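Local coordinates for protein techylectin-5A (Tachypleus tridentatus, PDB 1JC9) that acts as a secreted innate-immunity lectin that recognises acetyl group-containing substances on bacteria and red blood cells and agglutinates them, at residues 134-143 / 154-162. Numbering follows the deposited sequence.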
# COMPACT_ATOMS: atom_id res chain seq x y z
N THR A 134 8.59 -7.62 -3.77
CA THR A 134 7.59 -8.67 -4.00
C THR A 134 8.00 -9.77 -4.97
O THR A 134 7.37 -10.83 -5.02
CB THR A 134 6.24 -8.08 -4.49
OG1 THR A 134 6.43 -7.32 -5.69
CG2 THR A 134 5.65 -7.18 -3.41
N ASN A 135 9.06 -9.53 -5.74
CA ASN A 135 9.52 -10.53 -6.69
C ASN A 135 10.70 -11.36 -6.19
O ASN A 135 11.03 -12.37 -6.81
CB ASN A 135 9.87 -9.87 -8.03
CG ASN A 135 8.64 -9.49 -8.84
OD1 ASN A 135 8.32 -10.14 -9.83
ND2 ASN A 135 7.94 -8.44 -8.41
N GLN A 136 11.34 -10.97 -5.09
CA GLN A 136 12.49 -11.74 -4.59
C GLN A 136 12.04 -13.06 -3.97
O GLN A 136 12.83 -13.99 -3.81
CB GLN A 136 13.34 -10.92 -3.61
CG GLN A 136 12.68 -10.47 -2.32
CD GLN A 136 13.58 -9.55 -1.52
OE1 GLN A 136 14.65 -9.15 -2.00
NE2 GLN A 136 13.17 -9.20 -0.31
N ARG A 137 10.76 -13.12 -3.61
CA ARG A 137 10.16 -14.34 -3.09
C ARG A 137 8.66 -14.15 -2.91
O ARG A 137 8.13 -13.10 -3.28
CB ARG A 137 10.82 -14.82 -1.79
CG ARG A 137 10.84 -13.89 -0.60
CD ARG A 137 11.32 -14.76 0.56
NE ARG A 137 11.59 -14.06 1.81
CZ ARG A 137 12.72 -13.42 2.09
NH1 ARG A 137 13.70 -13.37 1.19
NH2 ARG A 137 12.88 -12.86 3.29
N ASN A 138 7.98 -15.15 -2.38
CA ASN A 138 6.53 -15.06 -2.23
C ASN A 138 6.06 -14.36 -0.95
O ASN A 138 6.37 -14.79 0.16
CB ASN A 138 5.92 -16.46 -2.33
CG ASN A 138 4.42 -16.42 -2.55
OD1 ASN A 138 3.90 -15.53 -3.21
ND2 ASN A 138 3.72 -17.41 -2.00
N TYR A 139 5.32 -13.28 -1.14
CA TYR A 139 4.81 -12.49 -0.02
C TYR A 139 3.29 -12.42 0.05
O TYR A 139 2.59 -12.63 -0.93
CB TYR A 139 5.30 -11.04 -0.11
CG TYR A 139 6.77 -10.83 0.16
CD1 TYR A 139 7.72 -11.02 -0.84
CD2 TYR A 139 7.21 -10.45 1.42
CE1 TYR A 139 9.08 -10.83 -0.59
CE2 TYR A 139 8.55 -10.26 1.69
CZ TYR A 139 9.48 -10.45 0.69
OH TYR A 139 10.81 -10.27 0.97
N MET A 140 2.80 -12.11 1.25
CA MET A 140 1.38 -11.90 1.46
C MET A 140 1.33 -10.44 1.88
O MET A 140 2.30 -9.92 2.44
CB MET A 140 0.82 -12.80 2.57
CG MET A 140 1.44 -12.61 3.94
SD MET A 140 0.53 -13.55 5.20
CE MET A 140 0.58 -15.20 4.51
N ILE A 141 0.23 -9.75 1.58
CA ILE A 141 0.11 -8.36 1.97
C ILE A 141 -0.98 -8.24 3.02
O ILE A 141 -2.01 -8.90 2.95
CB ILE A 141 -0.22 -7.44 0.76
CG1 ILE A 141 -0.36 -5.99 1.23
CG2 ILE A 141 -1.51 -7.89 0.08
CD1 ILE A 141 -0.50 -4.99 0.10
N ARG A 142 -0.73 -7.40 4.02
CA ARG A 142 -1.72 -7.19 5.07
C ARG A 142 -2.12 -5.72 5.12
O ARG A 142 -1.27 -4.83 5.05
CB ARG A 142 -1.15 -7.61 6.43
CG ARG A 142 -2.05 -7.25 7.60
CD ARG A 142 -1.55 -7.80 8.95
NE ARG A 142 -2.32 -7.22 10.04
CZ ARG A 142 -3.03 -7.92 10.93
NH1 ARG A 142 -3.06 -9.25 10.86
NH2 ARG A 142 -3.72 -7.29 11.87
N PHE A 143 -3.43 -5.47 5.21
CA PHE A 143 -3.95 -4.11 5.31
C PHE A 143 -4.44 -3.92 6.74
O PHE A 143 -5.26 -4.69 7.23
CB PHE A 143 -5.16 -3.89 4.38
CG PHE A 143 -4.82 -3.87 2.91
CD1 PHE A 143 -4.74 -5.05 2.18
CD2 PHE A 143 -4.61 -2.66 2.25
CE1 PHE A 143 -4.46 -5.03 0.81
CE2 PHE A 143 -4.33 -2.63 0.89
CZ PHE A 143 -4.26 -3.82 0.17
N TYR A 154 -8.71 -5.73 9.53
CA TYR A 154 -7.54 -6.08 8.73
C TYR A 154 -7.97 -7.00 7.60
O TYR A 154 -9.05 -7.61 7.66
CB TYR A 154 -6.47 -6.77 9.58
CG TYR A 154 -6.81 -8.20 9.95
CD1 TYR A 154 -7.79 -8.48 10.91
CD2 TYR A 154 -6.22 -9.27 9.29
CE1 TYR A 154 -8.17 -9.79 11.19
CE2 TYR A 154 -6.60 -10.59 9.56
CZ TYR A 154 -7.57 -10.84 10.51
OH TYR A 154 -7.96 -12.14 10.78
N ALA A 155 -7.14 -7.09 6.57
CA ALA A 155 -7.39 -7.95 5.43
C ALA A 155 -6.04 -8.48 4.99
O ALA A 155 -5.05 -7.75 4.98
CB ALA A 155 -8.03 -7.15 4.30
N ILE A 156 -6.01 -9.76 4.65
CA ILE A 156 -4.78 -10.41 4.22
C ILE A 156 -5.03 -10.97 2.82
O ILE A 156 -6.10 -11.50 2.54
CB ILE A 156 -4.42 -11.61 5.13
CG1 ILE A 156 -4.31 -11.16 6.59
CG2 ILE A 156 -3.11 -12.25 4.66
CD1 ILE A 156 -3.12 -10.31 6.89
N TYR A 157 -4.03 -10.83 1.95
CA TYR A 157 -4.12 -11.38 0.60
C TYR A 157 -2.82 -12.12 0.35
O TYR A 157 -1.73 -11.55 0.49
CB TYR A 157 -4.27 -10.28 -0.46
CG TYR A 157 -5.60 -9.57 -0.42
CD1 TYR A 157 -5.81 -8.50 0.46
CD2 TYR A 157 -6.66 -9.99 -1.22
CE1 TYR A 157 -7.04 -7.87 0.53
CE2 TYR A 157 -7.90 -9.37 -1.15
CZ TYR A 157 -8.09 -8.31 -0.27
OH TYR A 157 -9.32 -7.69 -0.19
N GLN A 158 -2.93 -13.39 -0.02
CA GLN A 158 -1.74 -14.18 -0.30
C GLN A 158 -1.23 -13.89 -1.70
O GLN A 158 -1.91 -13.27 -2.51
CB GLN A 158 -2.03 -15.67 -0.19
CG GLN A 158 -2.28 -16.16 1.22
CD GLN A 158 -2.21 -17.67 1.31
OE1 GLN A 158 -1.13 -18.26 1.19
NE2 GLN A 158 -3.36 -18.31 1.52
N ASP A 159 -0.00 -14.34 -1.96
CA ASP A 159 0.62 -14.19 -3.27
C ASP A 159 0.49 -12.80 -3.85
O ASP A 159 -0.07 -12.61 -4.93
CB ASP A 159 0.02 -15.22 -4.24
CG ASP A 159 -0.04 -16.62 -3.65
OD1 ASP A 159 0.91 -17.01 -2.94
OD2 ASP A 159 -1.04 -17.34 -3.89
N PHE A 160 1.01 -11.81 -3.13
CA PHE A 160 0.97 -10.42 -3.56
C PHE A 160 2.25 -10.03 -4.30
O PHE A 160 3.35 -10.26 -3.79
CB PHE A 160 0.80 -9.50 -2.35
CG PHE A 160 1.07 -8.05 -2.64
CD1 PHE A 160 0.25 -7.33 -3.51
CD2 PHE A 160 2.16 -7.40 -2.06
CE1 PHE A 160 0.52 -6.00 -3.80
CE2 PHE A 160 2.43 -6.07 -2.34
CZ PHE A 160 1.60 -5.36 -3.22
N TRP A 161 2.10 -9.46 -5.49
CA TRP A 161 3.24 -8.99 -6.26
C TRP A 161 2.76 -8.14 -7.43
O TRP A 161 1.61 -8.22 -7.83
CB TRP A 161 4.11 -10.15 -6.77
CG TRP A 161 3.40 -11.23 -7.55
CD1 TRP A 161 2.54 -12.18 -7.06
CD2 TRP A 161 3.54 -11.51 -8.95
NE1 TRP A 161 2.15 -13.03 -8.07
CE2 TRP A 161 2.74 -12.64 -9.24
CE3 TRP A 161 4.26 -10.91 -9.99
CZ2 TRP A 161 2.65 -13.19 -10.52
CZ3 TRP A 161 4.17 -11.46 -11.28
CH2 TRP A 161 3.37 -12.59 -11.53
N ILE A 162 3.65 -7.29 -7.94
CA ILE A 162 3.31 -6.47 -9.09
C ILE A 162 4.42 -6.69 -10.12
O ILE A 162 5.52 -7.13 -9.76
CB ILE A 162 3.20 -4.95 -8.73
CG1 ILE A 162 4.55 -4.39 -8.27
CG2 ILE A 162 2.13 -4.74 -7.64
CD1 ILE A 162 5.04 -4.99 -6.98
O HOH W 1 5.26 -12.13 -3.87
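Ile141 and Phe143 pair with Tyr157 and Ala155 in an antiparallel beta hairpin of the fibrinogen C-terminal domain; the hairpin's second strand, 152-162, turns a corner at Gln158 and Asp159 and runs on past helix 127-136. Both pairs are hydrogen-bonded in both directions, as in Ile141 N to Tyr157 O (2.9 Å), and Arg142 and Ile156 form the non-hydrogen-bonded pair between them. Beyond the corner, Phe160 N reaches Tyr139 O at 2.8 Å, and a water accepts from Tyr139 N while lying in bonding range of Thr134 O and Phe160 O.

On the buried face, Ile141 CD1 sits over the centre of the Phe160 ring, a CH-pi contact 3.9 Å from the centroid; CG1 anti to the backbone N (chi1 179°) sends it there. Thr134 CG2 meets the same ring obliquely at CE2, and the Phe160 side chain also touches Ile259 of strand 250-261. The Phe143 and Tyr157 rings touch rim to rim, nearly perpendicular, while Tyr157 OH reaches Asn182 and Phe184.

The other face carries an extended Arg142: its guanidinium lies almost parallel (8°) to the Tyr154 ring, offset so that CD2 stands 3.5 Å above the guanidinium plane, and NE forms a salt bridge with Asp144. Ile156 CD1 packs against CB and CG of Arg142, and Ile156 CG2 against Met140 SD.

Two side-chain amides of 134-143 reach across, one to the corner and one to the strand beyond it. Asn138 ND2 donates to Asp159 OD1, amide and carboxylate nearly coplanar. Asn135 ND2, also bonded to Phe131 O, gives a nearly straight bond (167°) to Ile162 O at 3.1 Å.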